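Long-range contacts in uncharacterized protein (Bacteroides eggerthii, PDB 4GDZ), which is of unknown function but belongs to the DUF4251 family and folds as a strongly curved antiparallel beta-sheet that carries a magnesium ion: residues V54-N58 / F84-Y88; S66-L72 / I169-W175. The contacts are given in a common frame with arbitrary orientation. Numbering follows the deposited sequence.

Contact 1 of 2, residues V54-N58 / F84-Y88; sequences VMFRN and FNTVY
Two strand ends run out into loops here, and their side chains meet across a gap too wide for backbone pairing. In 54-58, Val-54 and Met-55 are extended and end strand 46-55; Phe-56 is still extended, and Arg-57 and Asn-58 turn with helical angles. In 84-88, Phe-84 and Asn-85 close strand 77-85, Thr-86 is still extended and Val-87 makes the turn; Thr-86 and Tyr-88 point their CA-to-CB bonds toward 54-58. The CA atoms of Val-54 and Phe-84 are 8.0 Å apart because strand 61-74 lies between their strands; those of Phe-56 and Tyr-88, in the loops beyond, are 9.2 Å apart.

Phe-56 (chi1 m) stacks face-to-face on Tyr-88 (chi1 t), ring centroids 3.9 Å apart and planes at 13°. Long aromatic side chains suit the place: they reach between the loops, and their flat faces stack closely. Beta-branched Val-54 (chi1 p) adds a CH-pi contact, CG2 4.2 Å from the centroid of the Phe-84 ring (chi1 p), and its CG1 lies 4.2 Å from Thr-86 CG2. Such packing joins next-but-one strands of an antiparallel sheet, on one face over strand 61-74, where Val-54 and Phe-84 both touch Val-64.

Thr-86 OG1 accepts from Tyr-88 N (3.2 Å), an ST turn, and also bonds to Gly-93. A water bridges Asn-58 N (3.2 Å) and Tyr-88 OH (3.1 Å). Tyr-88 also packs edge-to-face on Phe-132 of the second subunit.

The chemistry is thus mainly aromatic and apolar, with a hydroxyl that lets the tyrosine end on an ordered water.

Contact 2 of 2, residues S66-L72 / I169-W175; sequences SNTNFVL and IFKGRSW
Ile-169 is the chief knob of this contact, set on the short C-terminal helix 168-171 and pushed into a hollow of segment 66-72. A 3-10 turn at Ser-66 and Asn-67, closed by Asn-69 N to Ser-66 O (3.1 Å), forms one wall; Phe-70, where the strand resumes, forms the other. With chi1 and chi2 both m, Ile-169 places CD1 3.7 Å from Ser-66 O and from Asn-67 CA, while CG2 sits over the Phe-70 ring, 3.8 Å from its centroid. The nearest CA pairs are Asn-67 with Ile-169 (6.6 Å) and Leu-72 with Phe-170 (7.8 Å).

Phe-70 and Leu-72, two apart on the strand, point to the same face, while Val-71 between them points away from the helix. Leu-72 (chi1 t) is the answering bump: its CD1 lies 3.9 Å from the centroid of the six-membered ring of Trp-175 and 3.9 Å from the edge atom CD1 of Phe-170. Beyond Gly-172 the chain doubles back, and Trp-175 NE1 donates to Phe-170 O (2.9 Å).

The C-terminal helix and tail thereby cover part of one face of strand 61-74, whose Phe-70 and Leu-72 also touch Val-48 on neighbouring strand 46-55; strand 77-85 flanks the other edge.

Both contacts draw on the same part of the antiparallel sheet, strands 46-55, 61-74 and 77-85, yet their centres are 21 Å apart. Contact 1 joins the ends of the two strands that flank 61-74 and the loops that follow, whereas contact 2 lays the C-terminal helix and tail on 61-74 itself. Each is partly buried. In contact 1 none of the touching residues is exposed and other subunits lie close by; in contact 2 buried Phe-70 and Leu-72 meet an exposed terminal Trp-175, and no other chain of the assembly touches it. Both use an aliphatic group over an aromatic face; only contact 1 adds a ring-on-ring stack and a bridging water between its segments.

Contact 1 of 2, residues V54-N58 / F84-Y88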
ATOM      1  N   VAL A  54       4.398   4.821  10.683  1.00 51.37           N
ATOM      2  CA  VAL A  54       3.989   5.837   9.754  1.00 51.40           C
ATOM      3  C   VAL A  54       4.098   5.248   8.351  1.00 51.53           C
ATOM      4  O   VAL A  54       5.028   4.473   8.028  1.00 52.23           O
ATOM      5  CB  VAL A  54       4.786   7.160   9.948  1.00 53.48           C
ATOM      6  CG1 VAL A  54       6.282   6.925   9.858  1.00 51.73           C
ATOM      7  CG2 VAL A  54       4.340   8.190   8.913  1.00 52.08           C
HETATM    8  N   MSE A  55       3.102   5.574   7.530  1.00 46.17           N
HETATM    9  CA  MSE A  55       3.004   5.079   6.183  1.00 49.72           C
HETATM   10  C   MSE A  55       3.223   6.181   5.159  1.00 53.13           C
HETATM   11  O   MSE A  55       2.636   7.262   5.257  1.00 49.18           O
HETATM   12  CB  MSE A  55       1.630   4.432   5.993  1.00 53.94           C
HETATM   13  CG  MSE A  55       1.394   3.277   6.998  1.00 57.20           C
HETATM   14 SE   MSE A  55      -0.505   2.748   7.072  0.75 66.76          SE
HETATM   15  CE  MSE A  55      -0.927   2.645   5.114  1.00 63.84           C
ATOM     16  N   PHE A  56       4.086   5.904   4.176  1.00 52.02           N
ATOM     17  CA  PHE A  56       4.442   6.879   3.139  1.00 51.35           C
ATOM     18  C   PHE A  56       3.691   6.603   1.835  1.00 56.87           C
ATOM     19  O   PHE A  56       3.332   5.473   1.539  1.00 54.01           O
ATOM     20  CB  PHE A  56       5.982   6.893   2.911  1.00 52.50           C
ATOM     21  CG  PHE A  56       6.747   7.215   4.165  1.00 51.95           C
ATOM     22  CD1 PHE A  56       6.894   8.531   4.591  1.00 53.17           C
ATOM     23  CD2 PHE A  56       7.210   6.205   4.983  1.00 51.63           C
ATOM     24  CE1 PHE A  56       7.532   8.826   5.785  1.00 53.46           C
ATOM     25  CE2 PHE A  56       7.852   6.487   6.161  1.00 55.37           C
ATOM     26  CZ  PHE A  56       8.008   7.798   6.580  1.00 52.79           C
ATOM     27  N   ARG A  57       3.520   7.657   1.043  1.00 54.61           N
ATOM     28  CA  ARG A  57       2.737   7.632  -0.213  1.00 64.20           C
ATOM     29  C   ARG A  57       3.313   6.619  -1.214  1.00 56.50           C
ATOM     30  O   ARG A  57       2.584   6.016  -1.985  1.00 56.82           O
ATOM     31  CB  ARG A  57       2.770   9.040  -0.849  1.00 71.30           C
ATOM     32  CG  ARG A  57       1.470   9.609  -1.374  1.00104.41           C
ATOM     33  CD  ARG A  57       1.664  11.079  -1.750  1.00 94.79           C
ATOM     34  NE  ARG A  57       2.811  11.251  -2.641  1.00120.81           N
ATOM     35  CZ  ARG A  57       3.159  12.394  -3.225  1.00128.38           C
ATOM     36  NH1 ARG A  57       2.445  13.500  -3.042  1.00114.76           N
ATOM     37  NH2 ARG A  57       4.228  12.424  -4.009  1.00129.64           N
ATOM     38  N   ASN A  58       4.633   6.438  -1.211  1.00 51.33           N
ATOM     39  CA  ASN A  58       5.254   5.496  -2.126  1.00 52.65           C
ATOM     40  C   ASN A  58       5.096   3.995  -1.750  1.00 55.73           C
ATOM     41  O   ASN A  58       5.567   3.096  -2.503  1.00 54.48           O
ATOM     42  CB  ASN A  58       6.739   5.864  -2.347  1.00 57.06           C
ATOM     43  CG  ASN A  58       7.547   5.879  -1.056  1.00 60.82           C
ATOM     44  OD1 ASN A  58       7.144   5.300  -0.037  1.00 57.16           O
ATOM     45  ND2 ASN A  58       8.703   6.529  -1.095  1.00 57.22           N
ATOM     46  N   PHE A  84       7.155  11.929  14.879  1.00 47.33           N
ATOM     47  CA  PHE A  84       8.074  10.911  14.338  1.00 45.13           C
ATOM     48  C   PHE A  84       9.296  11.605  13.751  1.00 48.24           C
ATOM     49  O   PHE A  84       9.220  12.715  13.185  1.00 48.92           O
ATOM     50  CB  PHE A  84       7.369   9.980  13.345  1.00 48.16           C
ATOM     51  CG  PHE A  84       6.715  10.672  12.191  1.00 46.05           C
ATOM     52  CD1 PHE A  84       7.431  10.935  11.012  1.00 45.84           C
ATOM     53  CD2 PHE A  84       5.372  11.018  12.237  1.00 48.56           C
ATOM     54  CE1 PHE A  84       6.816  11.540   9.946  1.00 43.33           C
ATOM     55  CE2 PHE A  84       4.758  11.653  11.172  1.00 48.18           C
ATOM     56  CZ  PHE A  84       5.483  11.928  10.024  1.00 49.22           C
ATOM     57  N   ASN A  85      10.430  10.954  13.939  1.00 51.05           N
ATOM     58  CA  ASN A  85      11.683  11.455  13.497  1.00 48.31           C
ATOM     59  C   ASN A  85      12.422  10.179  13.042  1.00 53.25           C
ATOM     60  O   ASN A  85      13.023   9.524  13.835  1.00 51.73           O
ATOM     61  CB  ASN A  85      12.348  12.183  14.710  1.00 53.05           C
ATOM     62  CG  ASN A  85      13.802  12.470  14.479  1.00 58.49           C
ATOM     63  OD1 ASN A  85      14.247  12.424  13.363  1.00 67.05           O
ATOM     64  ND2 ASN A  85      14.537  12.787  15.528  1.00 61.88           N
ATOM     65  N   THR A  86      12.300   9.821  11.780  1.00 48.02           N
ATOM     66  CA  THR A  86      12.632   8.467  11.282  1.00 51.68           C
ATOM     67  C   THR A  86      13.827   8.496  10.330  1.00 53.68           C
ATOM     68  O   THR A  86      14.297   9.553   9.942  1.00 49.68           O
ATOM     69  CB  THR A  86      11.447   7.816  10.539  1.00 52.43           C
ATOM     70  OG1 THR A  86      11.270   8.443   9.260  1.00 49.01           O
ATOM     71  CG2 THR A  86      10.116   7.926  11.351  1.00 48.37           C
ATOM     72  N   VAL A  87      14.288   7.312   9.956  1.00 49.01           N
ATOM     73  CA  VAL A  87      15.410   7.138   9.046  1.00 47.51           C
ATOM     74  C   VAL A  87      14.964   7.400   7.565  1.00 44.62           C
ATOM     75  O   VAL A  87      15.810   7.494   6.668  1.00 51.26           O
ATOM     76  CB  VAL A  87      16.065   5.758   9.283  1.00 51.17           C
ATOM     77  CG1 VAL A  87      17.084   5.391   8.200  1.00 55.62           C
ATOM     78  CG2 VAL A  87      16.775   5.749  10.657  1.00 55.54           C
ATOM     79  N   TYR A  88      13.656   7.532   7.320  1.00 49.87           N
ATOM     80  CA  TYR A  88      13.185   7.897   5.967  1.00 49.47           C
ATOM     81  C   TYR A  88      13.805   9.295   5.640  1.00 46.69           C
ATOM     82  O   TYR A  88      13.572  10.233   6.361  1.00 49.44           O
ATOM     83  CB  TYR A  88      11.679   7.892   5.926  1.00 48.00           C
ATOM     84  CG  TYR A  88      11.068   8.147   4.569  1.00 49.55           C
ATOM     85  CD1 TYR A  88      11.046   9.437   4.025  1.00 52.67           C
ATOM     86  CD2 TYR A  88      10.496   7.123   3.836  1.00 52.11           C
ATOM     87  CE1 TYR A  88      10.496   9.686   2.765  1.00 57.40           C
ATOM     88  CE2 TYR A  88       9.918   7.366   2.596  1.00 57.09           C
ATOM     89  CZ  TYR A  88       9.919   8.641   2.062  1.00 60.83           C
ATOM     90  OH  TYR A  88       9.351   8.882   0.829  1.00 61.74           O
TER
HETATM   91  O   HOH W   1       6.421   8.816  -0.146  1.00 64.13           O

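Contact 2 of 2, residues S66-L72 / I169-W175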
ATOM      1  N   SER A  66       4.813   4.626  20.046  1.00 59.98           N
ATOM      2  CA  SER A  66       3.418   4.801  20.458  1.00 60.42           C
ATOM      3  C   SER A  66       3.148   5.897  21.509  1.00 55.02           C
ATOM      4  O   SER A  66       2.103   6.555  21.467  1.00 54.78           O
ATOM      5  CB  SER A  66       2.885   3.459  20.978  1.00 79.51           C
ATOM      6  OG  SER A  66       1.521   3.576  21.285  1.00 93.86           O
ATOM      7  N   ASN A  67       4.086   6.108  22.444  1.00 54.11           N
ATOM      8  CA  ASN A  67       3.929   7.131  23.502  1.00 55.40           C
ATOM      9  C   ASN A  67       3.573   8.540  22.998  1.00 51.83           C
ATOM     10  O   ASN A  67       2.869   9.304  23.672  1.00 52.47           O
ATOM     11  CB  ASN A  67       5.204   7.255  24.372  1.00 63.12           C
ATOM     12  CG  ASN A  67       5.030   8.303  25.484  1.00 94.40           C
ATOM     13  OD1 ASN A  67       4.104   8.193  26.304  1.00 81.64           O
ATOM     14  ND2 ASN A  67       5.866   9.350  25.481  1.00 73.13           N
ATOM     15  N   THR A  68       4.060   8.899  21.805  1.00 49.23           N
ATOM     16  CA  THR A  68       3.723  10.202  21.217  1.00 46.78           C
ATOM     17  C   THR A  68       3.101  10.051  19.823  1.00 49.61           C
ATOM     18  O   THR A  68       3.200  10.956  19.005  1.00 46.79           O
ATOM     19  CB  THR A  68       4.985  11.083  21.127  1.00 48.87           C
ATOM     20  OG1 THR A  68       5.986  10.401  20.342  1.00 51.46           O
ATOM     21  CG2 THR A  68       5.557  11.376  22.532  1.00 52.32           C
ATOM     22  N   ASN A  69       2.430   8.927  19.565  1.00 49.07           N
ATOM     23  CA  ASN A  69       1.751   8.683  18.293  1.00 45.83           C
ATOM     24  C   ASN A  69       0.436   7.929  18.527  1.00 44.68           C
ATOM     25  O   ASN A  69       0.385   6.683  18.539  1.00 49.76           O
ATOM     26  CB  ASN A  69       2.675   7.930  17.331  1.00 46.15           C
ATOM     27  CG  ASN A  69       3.813   8.784  16.839  1.00 45.94           C
ATOM     28  OD1 ASN A  69       3.623   9.653  15.979  1.00 45.26           O
ATOM     29  ND2 ASN A  69       5.004   8.592  17.422  1.00 45.30           N
ATOM     30  N   PHE A  70      -0.611   8.688  18.806  1.00 46.19           N
ATOM     31  CA  PHE A  70      -1.895   8.130  19.155  1.00 44.15           C
ATOM     32  C   PHE A  70      -3.051   9.091  18.901  1.00 45.13           C
ATOM     33  O   PHE A  70      -2.872  10.303  18.790  1.00 44.51           O
ATOM     34  CB  PHE A  70      -1.913   7.669  20.626  1.00 47.70           C
ATOM     35  CG  PHE A  70      -1.796   8.813  21.612  1.00 49.35           C
ATOM     36  CD1 PHE A  70      -2.920   9.476  22.040  1.00 49.28           C
ATOM     37  CD2 PHE A  70      -0.548   9.244  22.061  1.00 48.60           C
ATOM     38  CE1 PHE A  70      -2.811  10.552  22.901  1.00 50.18           C
ATOM     39  CE2 PHE A  70      -0.428  10.308  22.924  1.00 49.72           C
ATOM     40  CZ  PHE A  70      -1.562  10.968  23.333  1.00 48.08           C
ATOM     41  N   VAL A  71      -4.246   8.506  18.839  1.00 46.63           N
ATOM     42  CA  VAL A  71      -5.508   9.240  18.782  1.00 47.20           C
ATOM     43  C   VAL A  71      -6.392   8.669  19.888  1.00 48.64           C
ATOM     44  O   VAL A  71      -6.700   7.464  19.923  1.00 48.92           O
ATOM     45  CB  VAL A  71      -6.205   9.133  17.398  1.00 48.20           C
ATOM     46  CG1 VAL A  71      -7.544   9.878  17.449  1.00 47.63           C
ATOM     47  CG2 VAL A  71      -5.313   9.702  16.278  1.00 46.10           C
ATOM     48  N   LEU A  72      -6.758   9.540  20.817  1.00 47.80           N
ATOM     49  CA  LEU A  72      -7.579   9.190  21.976  1.00 47.80           C
ATOM     50  C   LEU A  72      -8.889   9.946  21.903  1.00 49.38           C
ATOM     51  O   LEU A  72      -8.899  11.162  21.700  1.00 51.02           O
ATOM     52  CB  LEU A  72      -6.850   9.561  23.266  1.00 50.24           C
ATOM     53  CG  LEU A  72      -7.549   9.208  24.597  1.00 63.27           C
ATOM     54  CD1 LEU A  72      -6.518   8.904  25.675  1.00 64.97           C
ATOM     55  CD2 LEU A  72      -8.452  10.336  25.018  1.00 58.91           C
ATOM     56  N   ILE A 169      -1.493   4.013  27.099  1.00 56.19           N
ATOM     57  CA  ILE A 169      -1.485   5.474  26.891  0.50 54.82           C
ATOM     58  C   ILE A 169      -2.510   6.120  27.819  1.00 57.35           C
ATOM     59  O   ILE A 169      -2.223   7.078  28.549  1.00 54.69           O
ATOM     60  CB  ILE A 169      -1.854   5.853  25.430  0.50 53.11           C
ATOM     61  CG1 ILE A 169      -0.747   5.428  24.462  0.50 55.77           C
ATOM     62  CG2 ILE A 169      -2.115   7.358  25.298  0.50 55.39           C
ATOM     63  CD1 ILE A 169       0.618   5.971  24.822  0.50 55.11           C
ATOM     64  N   PHE A 170      -3.732   5.610  27.756  1.00 52.20           N
ATOM     65  CA  PHE A 170      -4.805   6.137  28.598  1.00 53.69           C
ATOM     66  C   PHE A 170      -4.463   5.960  30.081  1.00 59.61           C
ATOM     67  O   PHE A 170      -4.615   6.891  30.875  1.00 54.25           O
ATOM     68  CB  PHE A 170      -6.174   5.495  28.299  1.00 53.53           C
ATOM     69  CG  PHE A 170      -7.289   6.001  29.205  1.00 53.20           C
ATOM     70  CD1 PHE A 170      -7.827   7.283  29.018  1.00 62.62           C
ATOM     71  CD2 PHE A 170      -7.747   5.236  30.251  1.00 61.87           C
ATOM     72  CE1 PHE A 170      -8.827   7.754  29.862  1.00 59.21           C
ATOM     73  CE2 PHE A 170      -8.737   5.710  31.102  1.00 66.86           C
ATOM     74  CZ  PHE A 170      -9.276   6.965  30.900  1.00 63.41           C
ATOM     75  N   LYS A 171      -3.978   4.774  30.445  1.00 55.44           N
ATOM     76  CA  LYS A 171      -3.831   4.423  31.853  1.00 57.83           C
ATOM     77  C   LYS A 171      -2.577   5.005  32.491  1.00 55.82           C
ATOM     78  O   LYS A 171      -2.492   5.043  33.694  1.00 57.50           O
ATOM     79  CB  LYS A 171      -3.861   2.895  32.070  1.00 64.99           C
ATOM     80  CG  LYS A 171      -5.213   2.255  31.780  1.00 65.93           C
ATOM     81  CD  LYS A 171      -5.234   0.768  32.127  1.00 76.28           C
ATOM     82  CE  LYS A 171      -4.359  -0.050  31.191  1.00 70.21           C
ATOM     83  NZ  LYS A 171      -4.600  -1.517  31.373  1.00 76.62           N
ATOM     84  N   GLY A 172      -1.628   5.477  31.698  1.00 53.68           N
ATOM     85  CA  GLY A 172      -0.344   5.929  32.227  1.00 58.16           C
ATOM     86  C   GLY A 172      -0.333   7.331  32.853  1.00 52.83           C
ATOM     87  O   GLY A 172       0.643   7.710  33.466  1.00 56.11           O
ATOM     88  N   ARG A 173      -1.426   8.074  32.719  1.00 54.59           N
ATOM     89  CA  ARG A 173      -1.535   9.420  33.293  1.00 54.29           C
ATOM     90  C   ARG A 173      -2.980   9.755  33.638  1.00 51.50           C
ATOM     91  O   ARG A 173      -3.897   9.083  33.178  1.00 53.25           O
ATOM     92  CB  ARG A 173      -0.997  10.467  32.310  1.00 50.52           C
ATOM     93  CG  ARG A 173      -1.816  10.691  31.045  1.00 47.90           C
ATOM     94  CD  ARG A 173      -1.058  11.576  30.041  1.00 51.16           C
ATOM     95  NE  ARG A 173      -0.798  12.887  30.646  1.00 48.64           N
ATOM     96  CZ  ARG A 173      -1.620  13.933  30.600  1.00 51.49           C
ATOM     97  NH1 ARG A 173      -2.771  13.884  29.936  1.00 50.72           N
ATOM     98  NH2 ARG A 173      -1.298  15.020  31.261  1.00 47.34           N
ATOM     99  N   SER A 174      -3.168  10.818  34.428  1.00 50.33           N
ATOM    100  CA  SER A 174      -4.516  11.322  34.729  1.00 53.56           C
ATOM    101  C   SER A 174      -4.775  12.516  33.766  1.00 52.09           C
ATOM    102  O   SER A 174      -4.007  13.480  33.729  1.00 53.43           O
ATOM    103  CB  SER A 174      -4.651  11.732  36.194  1.00 53.12           C
ATOM    104  OG  SER A 174      -4.506  10.631  37.090  1.00 54.96           O
ATOM    105  N   TRP A 175      -5.836  12.397  32.968  1.00 49.41           N
ATOM    106  CA  TRP A 175      -6.151  13.314  31.871  1.00 51.49           C
ATOM    107  C   TRP A 175      -6.956  14.520  32.369  1.00 60.88           C
ATOM    108  O   TRP A 175      -7.596  14.492  33.420  1.00 60.99           O
ATOM    109  CB  TRP A 175      -6.906  12.582  30.746  1.00 54.35           C
ATOM    110  CG  TRP A 175      -6.072  11.508  30.151  1.00 53.83           C
ATOM    111  CD1 TRP A 175      -5.843  10.265  30.680  1.00 57.37           C
ATOM    112  CD2 TRP A 175      -5.292  11.589  28.962  1.00 48.69           C
ATOM    113  NE1 TRP A 175      -4.984   9.569  29.873  1.00 53.31           N
ATOM    114  CE2 TRP A 175      -4.620  10.357  28.820  1.00 48.47           C
ATOM    115  CE3 TRP A 175      -5.103  12.580  27.988  1.00 50.82           C
ATOM    116  CZ2 TRP A 175      -3.774  10.089  27.753  1.00 53.00           C
ATOM    117  CZ3 TRP A 175      -4.260  12.306  26.913  1.00 53.06           C
ATOM    118  CH2 TRP A 175      -3.601  11.068  26.813  1.00 53.89           C
ATOM    119  OXT TRP A 175      -6.960  15.564  31.725  1.00 56.93           O
TER